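Local coordinates for major royal jelly protein 1 (Apis mellifera, PDB 5YYL) that forms the most abundant protein component of royal jelly, binds a sterol, and probably has a nutritional role in the food of honeybee larvae, at residues 228-233 with 293-298; 266-271 with 307-312; 363-368 with 373-378. All coordinates share one frame; numbering follows the deposited sequence.

Interaction 1 of 3, residues 228-233 with 293-298; sequences SNTFDY and IHYEGV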
loop_
_atom_site.group_PDB
_atom_site.type_symbol
_atom_site.label_atom_id
_atom_site.label_comp_id
_atom_site.label_asym_id
_atom_site.label_seq_id
_atom_site.Cartn_x
_atom_site.Cartn_y
_atom_site.Cartn_z
ATOM N N SER A 228 38.264 18.791 42.067
ATOM C CA SER A 228 37.301 19.380 42.977
ATOM C C SER A 228 37.050 18.414 44.125
ATOM O O SER A 228 37.282 17.208 43.999
ATOM C CB SER A 228 36.004 19.672 42.231
ATOM O OG SER A 228 34.920 19.851 43.109
ATOM N N ASN A 229 36.581 18.953 45.245
ATOM C CA ASN A 229 36.130 18.134 46.379
ATOM C C ASN A 229 34.832 17.389 46.024
ATOM O O ASN A 229 34.542 16.334 46.597
ATOM C CB ASN A 229 35.966 18.987 47.662
ATOM C CG ASN A 229 34.787 19.965 47.593
ATOM O OD1 ASN A 229 34.705 20.809 46.692
ATOM N ND2 ASN A 229 33.875 19.857 48.559
ATOM N N THR A 230 34.069 17.950 45.076
ATOM C CA THR A 230 32.905 17.293 44.483
ATOM C C THR A 230 33.273 16.049 43.667
ATOM O O THR A 230 32.443 15.153 43.533
ATOM C CB THR A 230 32.086 18.272 43.607
ATOM O OG1 THR A 230 32.858 18.705 42.485
ATOM C CG2 THR A 230 31.626 19.484 44.436
ATOM N N PHE A 231 34.495 16.004 43.130
ATOM C CA PHE A 231 35.042 14.799 42.460
ATOM C C PHE A 231 35.601 13.729 43.414
ATOM O O PHE A 231 35.939 12.626 42.957
ATOM C CB PHE A 231 36.165 15.160 41.469
ATOM C CG PHE A 231 35.787 16.151 40.415
ATOM C CD1 PHE A 231 34.481 16.605 40.225
ATOM C CD2 PHE A 231 36.775 16.617 39.578
ATOM C CE1 PHE A 231 34.194 17.539 39.239
ATOM C CE2 PHE A 231 36.498 17.546 38.591
ATOM C CZ PHE A 231 35.206 18.012 38.418
ATOM N N ASP A 232 35.730 14.042 44.700
ATOM C CA ASP A 232 36.385 13.140 45.653
ATOM C C ASP A 232 35.390 12.162 46.254
ATOM O O ASP A 232 34.203 12.476 46.381
ATOM C CB ASP A 232 37.070 13.920 46.785
ATOM C CG ASP A 232 38.251 14.759 46.310
ATOM O OD1 ASP A 232 38.592 15.726 47.046
ATOM O OD2 ASP A 232 38.846 14.454 45.241
ATOM N N TYR A 233 35.891 10.984 46.640
ATOM C CA TYR A 233 35.061 9.954 47.256
ATOM C C TYR A 233 34.775 10.323 48.708
ATOM O O TYR A 233 35.601 10.963 49.358
ATOM C CB TYR A 233 35.717 8.564 47.148
ATOM C CG TYR A 233 36.619 8.123 48.287
ATOM C CD1 TYR A 233 36.110 7.388 49.354
ATOM C CD2 TYR A 233 37.983 8.409 48.283
ATOM C CE1 TYR A 233 36.923 6.969 50.399
ATOM C CE2 TYR A 233 38.814 7.985 49.321
ATOM C CZ TYR A 233 38.270 7.265 50.380
ATOM O OH TYR A 233 39.045 6.826 51.427
ATOM N N ILE A 293 36.678 27.259 38.270
ATOM C CA ILE A 293 35.470 26.589 37.749
ATOM C C ILE A 293 34.434 26.448 38.870
ATOM O O ILE A 293 34.775 26.161 40.028
ATOM C CB ILE A 293 35.790 25.185 37.209
ATOM C CG1 ILE A 293 36.743 25.258 36.007
ATOM C CG2 ILE A 293 34.520 24.422 36.838
ATOM C CD1 ILE A 293 36.135 25.771 34.717
ATOM N N HIS A 294 33.171 26.620 38.490
ATOM C CA HIS A 294 32.039 26.658 39.409
ATOM C C HIS A 294 31.194 25.370 39.342
ATOM O O HIS A 294 30.602 25.065 38.305
ATOM C CB HIS A 294 31.170 27.864 39.043
ATOM C CG HIS A 294 30.099 28.169 40.041
ATOM N ND1 HIS A 294 28.758 28.021 39.758
ATOM C CD2 HIS A 294 30.172 28.618 41.319
ATOM C CE1 HIS A 294 28.046 28.352 40.824
ATOM N NE2 HIS A 294 28.881 28.723 41.783
ATOM N N TYR A 295 31.126 24.641 40.454
ATOM C CA TYR A 295 30.345 23.408 40.539
ATOM C C TYR A 295 29.083 23.623 41.371
ATOM O O TYR A 295 29.116 24.272 42.419
ATOM C CB TYR A 295 31.211 22.276 41.116
ATOM C CG TYR A 295 32.540 22.077 40.374
ATOM C CD1 TYR A 295 32.607 21.347 39.179
ATOM C CD2 TYR A 295 33.715 22.627 40.866
ATOM C CE1 TYR A 295 33.801 21.178 38.501
ATOM C CE2 TYR A 295 34.918 22.462 40.196
ATOM C CZ TYR A 295 34.961 21.735 39.013
ATOM O OH TYR A 295 36.184 21.587 38.376
ATOM N N GLU A 296 27.969 23.050 40.914
ATOM C CA GLU A 296 26.652 23.264 41.522
ATOM C C GLU A 296 26.113 21.937 42.063
ATOM O O GLU A 296 26.840 20.946 42.073
ATOM C CB GLU A 296 25.709 23.891 40.489
ATOM C CG GLU A 296 26.166 25.272 40.015
ATOM C CD GLU A 296 25.319 25.857 38.878
ATOM O OE1 GLU A 296 24.125 26.172 39.113
ATOM O OE2 GLU A 296 25.857 26.020 37.753
ATOM N N GLY A 297 24.888 21.937 42.579
ATOM C CA GLY A 297 24.203 20.705 43.006
ATOM C C GLY A 297 24.135 20.509 44.507
ATOM O O GLY A 297 24.972 21.010 45.243
ATOM N N VAL A 298 23.133 19.768 44.960
ATOM C CA VAL A 298 22.938 19.486 46.381
ATOM C C VAL A 298 23.859 18.343 46.809
ATOM O O VAL A 298 24.199 17.477 46.004
ATOM C CB VAL A 298 21.478 19.077 46.666
ATOM C CG1 VAL A 298 21.252 18.924 48.156
ATOM C CG2 VAL A 298 20.490 20.079 46.068
#

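Interaction 2 of 3, residues 266-271 with 307-312; sequences YYSPVA and SAKVVS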
loop_
_atom_site.group_PDB
_atom_site.type_symbol
_atom_site.label_atom_id
_atom_site.label_comp_id
_atom_site.label_asym_id
_atom_site.label_seq_id
_atom_site.Cartn_x
_atom_site.Cartn_y
_atom_site.Cartn_z
ATOM N N TYR A 266 25.899 16.522 34.711
ATOM C CA TYR A 266 25.598 15.951 36.033
ATOM C C TYR A 266 26.556 14.815 36.329
ATOM O O TYR A 266 26.983 14.129 35.409
ATOM C CB TYR A 266 24.159 15.453 36.113
ATOM C CG TYR A 266 23.146 16.556 35.963
ATOM C CD1 TYR A 266 22.711 17.289 37.065
ATOM C CD2 TYR A 266 22.623 16.864 34.723
ATOM C CE1 TYR A 266 21.789 18.317 36.926
ATOM C CE2 TYR A 266 21.695 17.867 34.568
ATOM C CZ TYR A 266 21.278 18.592 35.664
ATOM O OH TYR A 266 20.363 19.601 35.491
ATOM N N TYR A 267 26.888 14.634 37.601
ATOM C CA TYR A 267 27.807 13.595 38.048
ATOM C C TYR A 267 27.686 13.401 39.553
ATOM O O TYR A 267 26.949 14.133 40.205
ATOM C CB TYR A 267 29.253 13.953 37.703
ATOM C CG TYR A 267 29.775 15.162 38.446
ATOM C CD1 TYR A 267 30.514 15.022 39.617
ATOM C CD2 TYR A 267 29.525 16.457 37.976
ATOM C CE1 TYR A 267 30.992 16.140 40.290
ATOM C CE2 TYR A 267 29.996 17.577 38.638
ATOM C CZ TYR A 267 30.729 17.418 39.786
ATOM O OH TYR A 267 31.201 18.530 40.447
ATOM N N SER A 268 28.414 12.426 40.086
ATOM C CA SER A 268 28.587 12.283 41.524
ATOM C C SER A 268 29.701 11.306 41.817
ATOM O O SER A 268 29.968 10.430 41.012
ATOM C CB SER A 268 27.307 11.790 42.175
ATOM O OG SER A 268 26.874 10.573 41.611
ATOM N N PRO A 269 30.386 11.457 42.955
ATOM C CA PRO A 269 31.319 10.375 43.301
ATOM C C PRO A 269 30.540 9.081 43.601
ATOM O O PRO A 269 29.400 9.160 44.100
ATOM C CB PRO A 269 32.059 10.902 44.543
ATOM C CG PRO A 269 31.652 12.327 44.721
ATOM C CD PRO A 269 30.400 12.556 43.943
ATOM N N VAL A 270 31.135 7.930 43.269
ATOM C CA VAL A 270 30.498 6.613 43.457
ATOM C C VAL A 270 30.165 6.398 44.927
ATOM O O VAL A 270 29.047 6.038 45.268
ATOM C CB VAL A 270 31.406 5.452 42.966
ATOM C CG1 VAL A 270 30.864 4.078 43.368
ATOM C CG2 VAL A 270 31.595 5.519 41.452
ATOM N N ALA A 271 31.145 6.634 45.786
ATOM C CA ALA A 271 30.896 6.651 47.209
ATOM C C ALA A 271 30.409 8.050 47.574
ATOM O O ALA A 271 31.159 8.900 48.047
ATOM C CB ALA A 271 32.152 6.287 47.971
ATOM N N SER A 307 24.151 5.361 40.639
ATOM C CA SER A 307 25.001 4.605 39.711
ATOM C C SER A 307 25.050 5.407 38.398
ATOM O O SER A 307 25.290 6.615 38.443
ATOM C CB SER A 307 24.450 3.186 39.527
ATOM O OG SER A 307 23.166 3.232 38.963
ATOM N N ALA A 308 24.819 4.783 37.246
ATOM C CA ALA A 308 24.835 5.503 35.977
ATOM C C ALA A 308 23.700 6.516 35.867
ATOM O O ALA A 308 22.726 6.473 36.620
ATOM C CB ALA A 308 24.754 4.525 34.823
ATOM N N LYS A 309 23.842 7.419 34.907
ATOM C CA LYS A 309 22.939 8.556 34.773
ATOM C C LYS A 309 22.677 8.865 33.300
ATOM O O LYS A 309 23.532 8.650 32.459
ATOM C CB LYS A 309 23.554 9.781 35.470
ATOM C CG LYS A 309 23.024 10.066 36.867
ATOM C CD LYS A 309 23.999 10.798 37.795
ATOM C CE LYS A 309 24.762 9.782 38.618
ATOM N NZ LYS A 309 25.942 10.290 39.344
ATOM N N VAL A 310 21.512 9.410 33.003
ATOM C CA VAL A 310 21.202 9.868 31.660
ATOM C C VAL A 310 20.150 10.974 31.713
ATOM O O VAL A 310 19.318 10.984 32.604
ATOM C CB VAL A 310 20.745 8.673 30.770
ATOM C CG1 VAL A 310 19.429 8.069 31.254
ATOM C CG2 VAL A 310 20.649 9.063 29.299
ATOM N N VAL A 311 20.206 11.903 30.765
ATOM C CA VAL A 311 19.234 12.980 30.641
ATOM C C VAL A 311 18.547 12.924 29.288
ATOM O O VAL A 311 19.191 12.776 28.264
ATOM C CB VAL A 311 19.877 14.372 30.775
ATOM C CG1 VAL A 311 18.795 15.414 31.017
ATOM C CG2 VAL A 311 20.911 14.413 31.917
ATOM N N SER A 312 17.226 13.064 29.288
ATOM C CA SER A 312 16.435 13.130 28.056
ATOM C C SER A 312 16.659 14.477 27.389
ATOM O O SER A 312 17.025 15.443 28.060
ATOM C CB SER A 312 14.954 12.954 28.380
ATOM O OG SER A 312 14.532 13.903 29.353
#

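Interaction 3 of 3, residues 363-368 with 373-378; sequences LPHVPI and INREYI. With 94R ((3beta,14beta,17alpha)-ergosta-5,24(28)-dien-3-ol), chain F.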
loop_
_atom_site.group_PDB
_atom_site.type_symbol
_atom_site.label_atom_id
_atom_site.label_comp_id
_atom_site.label_asym_id
_atom_site.label_seq_id
_atom_site.Cartn_x
_atom_site.Cartn_y
_atom_site.Cartn_z
ATOM N N LEU A 363 12.752 6.735 15.335
ATOM C CA LEU A 363 13.107 7.165 13.976
ATOM C C LEU A 363 12.150 6.511 12.980
ATOM O O LEU A 363 11.483 5.540 13.332
ATOM C CB LEU A 363 14.554 6.751 13.647
ATOM C CG LEU A 363 15.728 7.517 14.296
ATOM C CD1 LEU A 363 17.026 6.737 14.144
ATOM C CD2 LEU A 363 15.856 8.900 13.673
ATOM N N PRO A 364 12.049 7.014 11.744
ATOM C CA PRO A 364 12.670 8.261 11.276
ATOM C C PRO A 364 12.060 9.502 11.908
ATOM O O PRO A 364 10.991 9.439 12.481
ATOM C CB PRO A 364 12.360 8.247 9.782
ATOM C CG PRO A 364 11.047 7.534 9.686
ATOM C CD PRO A 364 10.991 6.553 10.829
ATOM N N HIS A 365 12.769 10.612 11.816
ATOM C CA HIS A 365 12.332 11.859 12.414
ATOM C C HIS A 365 11.565 12.687 11.402
ATOM O O HIS A 365 12.164 13.298 10.519
ATOM C CB HIS A 365 13.536 12.632 12.936
ATOM C CG HIS A 365 13.190 13.981 13.473
ATOM N ND1 HIS A 365 12.039 14.214 14.195
ATOM C CD2 HIS A 365 13.830 15.173 13.375
ATOM C CE1 HIS A 365 11.997 15.489 14.540
ATOM N NE2 HIS A 365 13.065 16.093 14.045
ATOM N N VAL A 366 10.245 12.707 11.542
ATOM C CA VAL A 366 9.358 13.449 10.646
ATOM C C VAL A 366 8.693 14.495 11.509
ATOM O O VAL A 366 7.754 14.188 12.219
ATOM C CB VAL A 366 8.303 12.525 10.030
ATOM C CG1 VAL A 366 7.526 13.261 8.952
ATOM C CG2 VAL A 366 8.971 11.271 9.476
ATOM N N PRO A 367 9.214 15.738 11.488
ATOM C CA PRO A 367 8.819 16.710 12.542
ATOM C C PRO A 367 7.345 17.090 12.603
ATOM O O PRO A 367 6.848 17.357 13.692
ATOM C CB PRO A 367 9.703 17.936 12.267
ATOM C CG PRO A 367 10.854 17.403 11.492
ATOM C CD PRO A 367 10.297 16.282 10.645
ATOM N N ILE A 368 6.661 17.072 11.460
ATOM C CA ILE A 368 5.211 17.348 11.360
ATOM C C ILE A 368 4.368 16.419 12.248
ATOM O O ILE A 368 3.334 16.835 12.769
ATOM C CB ILE A 368 4.692 17.197 9.903
ATOM C CG1 ILE A 368 5.628 17.886 8.896
ATOM C CG2 ILE A 368 3.305 17.809 9.740
ATOM N N ILE A 373 3.528 11.502 18.795
ATOM C CA ILE A 373 4.484 10.468 19.199
ATOM C C ILE A 373 5.296 10.880 20.409
ATOM O O ILE A 373 5.945 11.929 20.393
ATOM C CB ILE A 373 5.473 10.137 18.055
ATOM C CG1 ILE A 373 4.692 9.960 16.752
ATOM C CG2 ILE A 373 6.259 8.867 18.386
ATOM C CD1 ILE A 373 5.417 9.318 15.631
ATOM N N ASN A 374 5.268 10.035 21.440
ATOM C CA ASN A 374 6.246 10.111 22.517
ATOM C C ASN A 374 7.485 9.412 22.026
ATOM O O ASN A 374 7.561 8.189 22.100
ATOM C CB ASN A 374 5.720 9.434 23.778
ATOM C CG ASN A 374 4.616 10.216 24.434
ATOM O OD1 ASN A 374 4.600 11.443 24.384
ATOM N ND2 ASN A 374 3.683 9.516 25.046
ATOM N N ARG A 375 8.436 10.190 21.505
ATOM C CA ARG A 375 9.534 9.633 20.694
ATOM C C ARG A 375 10.661 9.008 21.520
ATOM O O ARG A 375 11.291 8.060 21.059
ATOM C CB ARG A 375 10.106 10.688 19.743
ATOM C CG ARG A 375 9.104 11.120 18.672
ATOM C CD ARG A 375 9.454 12.415 17.897
ATOM N NE ARG A 375 10.881 12.743 17.663
ATOM C CZ ARG A 375 11.711 12.096 16.843
ATOM N NH1 ARG A 375 11.284 11.027 16.170
ATOM N NH2 ARG A 375 12.972 12.502 16.703
ATOM N N GLU A 376 10.901 9.522 22.720
ATOM C CA GLU A 376 12.078 9.158 23.513
ATOM C C GLU A 376 11.866 7.881 24.301
ATOM O O GLU A 376 10.824 7.707 24.928
ATOM C CB GLU A 376 12.438 10.255 24.513
ATOM C CG GLU A 376 13.250 11.390 23.922
ATOM C CD GLU A 376 13.570 12.462 24.961
ATOM O OE1 GLU A 376 14.787 12.841 25.032
ATOM O OE2 GLU A 376 12.628 12.909 25.698
ATOM N N TYR A 377 12.878 7.015 24.276
ATOM C CA TYR A 377 12.911 5.785 25.067
ATOM C C TYR A 377 14.279 5.566 25.683
ATOM O O TYR A 377 15.293 6.045 25.165
ATOM C CB TYR A 377 12.529 4.567 24.212
ATOM C CG TYR A 377 13.403 4.292 23.009
ATOM C CD1 TYR A 377 13.196 4.945 21.798
ATOM C CD2 TYR A 377 14.418 3.334 23.068
ATOM C CE1 TYR A 377 13.998 4.670 20.697
ATOM C CE2 TYR A 377 15.221 3.044 21.957
ATOM C CZ TYR A 377 15.018 3.714 20.786
ATOM O OH TYR A 377 15.822 3.444 19.701
ATOM N N ILE A 378 14.295 4.799 26.770
ATOM C CA ILE A 378 15.499 4.592 27.564
ATOM C C ILE A 378 15.957 3.141 27.478
ATOM O O ILE A 378 15.126 2.246 27.520
ATOM C CB ILE A 378 15.255 4.997 29.036
ATOM C CG1 ILE A 378 16.568 5.175 29.784
ATOM C CG2 ILE A 378 14.364 3.985 29.775
ATOM C CD1 ILE A 378 16.370 5.756 31.162
HETATM C C1 94R F . 5.878 7.738 12.013
HETATM O O1 94R F . 8.792 9.935 13.081
HETATM C C2 94R F . 7.087 8.661 11.827
HETATM C C3 94R F . 7.634 9.098 13.176
HETATM C C4 94R F . 8.006 7.890 14.031
HETATM C C5 94R F . 6.977 6.788 13.999
HETATM C C10 94R F . 6.255 6.443 12.724
HETATM C C19 94R F . 7.232 5.648 11.858
HETATM C C9 94R F . 4.983 5.656 13.060
HETATM C C11 94R F . 4.200 5.172 11.829
HETATM C C12 94R F . 2.953 4.327 12.136
HETATM C C13 94R F . 3.335 3.137 13.011
HETATM C C18 94R F . 4.213 2.152 12.231
HETATM C C17 94R F . 2.173 2.400 13.688
HETATM C C20 94R F . 1.392 1.352 12.897
HETATM C C22 94R F . 0.204 0.887 13.729
HETATM C C23 94R F . -0.152 -0.563 13.454
HETATM C C24 94R F . -1.337 -1.061 14.274
HETATM C C28 94R F . -1.779 -0.515 15.409
HETATM C C25 94R F . -2.013 -2.296 13.772
HETATM C C27 94R F . -3.533 -2.102 13.735
HETATM C C26 94R F . -1.573 -3.478 14.631
HETATM C C21 94R F . 0.876 1.886 11.568
HETATM C C16 94R F . 2.812 1.786 14.941
HETATM C C15 94R F . 4.095 2.561 15.213
HETATM C C14 94R F . 3.999 3.723 14.247
HETATM C C8 94R F . 5.274 4.496 14.000
HETATM C C7 94R F . 5.812 5.005 15.318
HETATM C C6 94R F . 6.786 6.133 15.149
#

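Interaction 1 of 3, residues 228-233 with 293-298
Tyr295 lays its ring against Ser228, Thr230 and Phe231 of the turn at 228-233. CB passes alongside the threonine hydroxyl, and CG has Thr230 OG1 above it at 4.0 Å, over one face and toward the ring rim. With CG anti to the carbonyl carbon (chi1 -53°), the ring projects from the strand to the turn. Farther out, CD2 and CE2 run beneath Ser228, whose CB lies 3.6 Å from Tyr295 CE2. This Ser228 CB is 4.1 Å from the centroid of the Tyr295 ring and 28° off its normal, a CH-pi contact on the same face as the threonine oxygen. Along the other flank, CD1 and CE1 meet Phe231; the closest pair is Tyr295 CE1 and Phe231 CZ at 3.5 Å. The two rings meet obliquely, with planes at 75° and centroids 5.1 Å apart. At the tip, Tyr295 OH lies 3.7 Å from Phe231 CZ, a contact with ring carbon. Ile293 CG2 covers the opposite face of Tyr295. Ser228 CB also sits over the centre of the Phe231 ring, so one methylene packs on both aromatics. The serine and threonine hydroxyls are modelled too close for their hydrogen bond to be read with confidence; Leu226 adds to the apolar wall. The contact joins the outer strand 295-298 of one beta-propeller blade to the loop leaving strand 225-226 of the preceding blade. No hydrogen bond crosses it: the contact consists of apolar and CH-pi packing, while Thr230 OG1 bonds Tyr267, outside the two segments.

Interaction 2 of 3, residues 266-271 with 307-312
Two adjacent blades of the beta-propeller face each other here, through strand 264-269 of one and strand 306-311 of the next. The short strand segments run nearly antiparallel, at 170°, with axes 8.1 Å apart, and no backbone hydrogen bond joins them; side chains bridge the gap. Its polar centre is Lys309, whose ammonium nitrogen NZ donates a hydrogen bond to Ser268 OG, modelled at 2.5 Å, a length not to be read closely at this resolution. The lysine chain reaches across extended for its first part and then turns about its CG-CD bond (chi3 -94°), which directs NZ toward the serine. Ser268 OG stands between its own backbone N and carbonyl carbon (chi1 57°), and from there meets the incoming ammonium. Lys309 NZ also makes weak hydrogen bonds to Gly255 O and Ser306 OG, while Ser268 OG is bonded to Ser306 OG as well. The buried ammonium thus has oxygen partners from three residues, two of them weak, and its charge would probably polarise the two serine hydroxyls. Two residues farther along strand 306-311, the contact becomes apolar: Val311 CG2 touches Tyr266 CD2 at 4.1 Å, approaching the ring obliquely. The two side chains cross at about a right angle. The phenol end of Tyr266 is held separately, through a hydrogen bond to Glu332. Around this interface, Ala257 of strand 253-258 packs on both Lys309 and Val311, and strand 316-321 supplies Leu317 to Tyr266 and Val311, and Phe319 to Lys309. Val310 packs instead on Met357 and Ile359 of strand 353-361, in the sheet beyond.

Interaction 3 of 3, residues 363-368 with 373-378
His365 sets ND1 over one face of the Arg375 guanidinium, toward its rim and 3.2 Å from Arg375 NH2. The angle is poor for a hydrogen bond, so the two flat groups, their planes 26° apart, meet by van der Waals contact. The arginine chain turns about its CG-CD bond (chi3 32°), which brings the guanidinium up to the imidazole. Pro367 CG covers a face of the imidazole. Weak ties hold the arginine: a hydrogen bond from NH1 to Ala362 O and long ion pairs with Asp370 and Glu361. Beside this pair lies the sterol pocket, formed by Pro364, Val366 and Ile373 and completed by Ile430; Pro364 is an established 24-methylenecholesterol-binding residue. Sterol O1 donates a hydrogen bond to Pro364 O, though its modelled length is doubtful. The backbone N of Val366 gives a weak hydrogen bond to sterol O1. Ile373 CD1 packs on sterol C3 and C4, Val366 CG2 lies 3.8 Å from sterol O1, and Pro364 follows a cis peptide bond. Pro364 also packs on apolar side chains of two neighbouring chains of another protein in the assembly. Residues 363-368 lie in the loop between the antiparallel strands 353-361 and 373-383, and the latter also pairs with strand 400-406 and, in parallel, with strand 426-430.

Interactions 1 and 2 lie side by side, centres 13 Å apart, and share a polar junction: Thr230 OG1 is 2.6 Å from Tyr267 OH, a probable hydrogen bond, and the rings of Phe231 and Tyr267 meet there. Strands 295-298 and 306-311 follow each other in the chain, so the two contacts cover successive steps around the propeller. Interaction 3 is more remote, its centre 25 Å from that of interaction 2 and 35 Å from that of interaction 1. Interaction 2 still touches it through Val310 CG1 and Ile378 CD1, 3.8 Å apart. The sterol belongs to interaction 3; interactions 1 and 2 lie away from it.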